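Local atomic coordinates of BREX protein BrxA (Magnetospirillum magneticum, PDB entry 3BHW), a protein that probably takes part in a type 1 BREX system that protects bacteria against double-stranded DNA phages by preventing replication of the phage DNA. Residues T99-G102 with D103-L107. Sequence-based numbering, arbitrary orientation.
Sequences TLLG and DFLDL
The carbonyl oxygen Leu100 O is gripped twice: Phe104 N binds it at 3.2 Å from above the carbonyl plane, a rather bent bond (147° at the hydrogen), and the Tyr128 hydroxyl hydrogen-bonds to it as well. One residue back, Asp103 N reaches Thr99 O over 2.9 Å. Further on, Asp106 N lies 2.8 Å from Gly102 O, while the longer bond between Leu105 N and Leu101 O measures 3.2 Å.

Thr99 and Asp103 run side by side. The first torsion of Thr99 (chi1 -55°) turns OG1 beside the backbone N, which leaves CG2 anti to that N and 3.7 Å from Asp103 OD2. The carboxylate itself is buried but well satisfied: Arg7 and Tyr8 hold OD2 and Tyr192 takes OD1, so the N-terminal segment and helix 191-197 meet here, and the charge of Arg7 and the two tyrosine hydroxyls probably stabilise the ionised form of Asp103. On another face, Leu105 CD1 comes within 4.0 Å of Leu101 CG. Both leucines pack on helix 83-97, whereas the end of Phe104 leads away from 99-102 and its ring meets Trp125 edge-to-face.

Such i to i+4 pairing marks the first turns of an alpha-helix, here helix 99-112, whose first turns are largely buried against helices 83-97 and 122-135 in the all-helical BrxA fold.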
loop_
_atom_site.group_PDB
_atom_site.type_symbol
_atom_site.label_atom_id
_atom_site.label_comp_id
_atom_site.label_asym_id
_atom_site.label_seq_id
_atom_site.Cartn_x
_atom_site.Cartn_y
_atom_site.Cartn_z
ATOM N N THR A 99 -9.247 0.163 -0.717
ATOM C CA THR A 99 -9.976 0.440 -1.959
ATOM C C THR A 99 -9.693 1.856 -2.465
ATOM O O THR A 99 -9.744 2.099 -3.654
ATOM C CB THR A 99 -11.495 0.141 -1.755
ATOM O OG1 THR A 99 -11.621 -1.221 -1.294
ATOM C CG2 THR A 99 -12.269 0.303 -3.054
ATOM N N LEU A 100 -9.439 2.810 -1.562
ATOM C CA LEU A 100 -9.152 4.160 -1.985
ATOM C C LEU A 100 -7.872 4.206 -2.846
ATOM O O LEU A 100 -7.839 4.875 -3.906
ATOM C CB LEU A 100 -9.054 5.112 -0.781
ATOM C CG LEU A 100 -8.760 6.564 -1.110
ATOM C CD1 LEU A 100 -10.008 7.239 -1.593
ATOM C CD2 LEU A 100 -8.176 7.214 0.169
ATOM N N LEU A 101 -6.824 3.513 -2.390
ATOM C CA LEU A 101 -5.577 3.368 -3.168
ATOM C C LEU A 101 -5.807 2.543 -4.439
ATOM O O LEU A 101 -5.486 2.962 -5.547
ATOM C CB LEU A 101 -4.469 2.743 -2.335
ATOM C CG LEU A 101 -3.160 2.495 -3.104
ATOM C CD1 LEU A 101 -2.463 3.800 -3.575
ATOM C CD2 LEU A 101 -2.232 1.712 -2.182
ATOM N N GLY A 102 -6.379 1.353 -4.285
ATOM C CA GLY A 102 -6.585 0.479 -5.444
ATOM C C GLY A 102 -7.369 1.144 -6.581
ATOM O O GLY A 102 -6.947 1.060 -7.752
ATOM N N ASP A 103 -8.480 1.812 -6.236
ATOM C CA ASP A 103 -9.330 2.492 -7.212
ATOM C C ASP A 103 -8.588 3.683 -7.849
ATOM O O ASP A 103 -8.809 3.986 -9.017
ATOM C CB ASP A 103 -10.698 2.942 -6.624
ATOM C CG ASP A 103 -11.709 1.817 -6.555
ATOM O OD1 ASP A 103 -11.338 0.653 -6.830
ATOM O OD2 ASP A 103 -12.894 2.117 -6.235
ATOM N N PHE A 104 -7.704 4.340 -7.089
ATOM C CA PHE A 104 -6.869 5.388 -7.699
ATOM C C PHE A 104 -6.058 4.805 -8.882
ATOM O O PHE A 104 -6.025 5.385 -9.988
ATOM C CB PHE A 104 -5.957 6.056 -6.655
ATOM C CG PHE A 104 -5.325 7.344 -7.141
ATOM C CD1 PHE A 104 -6.068 8.279 -7.837
ATOM C CD2 PHE A 104 -3.955 7.571 -6.950
ATOM C CE1 PHE A 104 -5.479 9.488 -8.285
ATOM C CE2 PHE A 104 -3.340 8.759 -7.418
ATOM C CZ PHE A 104 -4.121 9.725 -8.086
ATOM N N LEU A 105 -5.466 3.643 -8.652
ATOM C CA LEU A 105 -4.618 2.960 -9.588
ATOM C C LEU A 105 -5.487 2.512 -10.746
ATOM O O LEU A 105 -5.198 2.895 -11.867
ATOM C CB LEU A 105 -3.979 1.774 -8.896
ATOM C CG LEU A 105 -2.942 2.244 -7.888
ATOM C CD1 LEU A 105 -2.643 1.141 -6.833
ATOM C CD2 LEU A 105 -1.695 2.687 -8.628
ATOM N N ASP A 106 -6.591 1.814 -10.441
ATOM C CA ASP A 106 -7.465 1.213 -11.412
ATOM C C ASP A 106 -8.161 2.200 -12.330
ATOM O O ASP A 106 -8.262 1.960 -13.504
ATOM C CB ASP A 106 -8.564 0.444 -10.638
ATOM C CG ASP A 106 -9.382 -0.530 -11.535
ATOM O OD1 ASP A 106 -8.860 -1.038 -12.538
ATOM O OD2 ASP A 106 -10.504 -0.849 -11.193
ATOM N N LEU A 107 -8.727 3.260 -11.754
ATOM C CA LEU A 107 -9.603 4.161 -12.508
ATOM C C LEU A 107 -8.934 5.438 -12.977
ATOM O O LEU A 107 -9.538 6.125 -13.781
ATOM C CB LEU A 107 -10.781 4.553 -11.651
ATOM C CG LEU A 107 -11.455 3.328 -11.022
ATOM C CD1 LEU A 107 -12.536 3.821 -10.142
ATOM C CD2 LEU A 107 -12.029 2.347 -11.998
#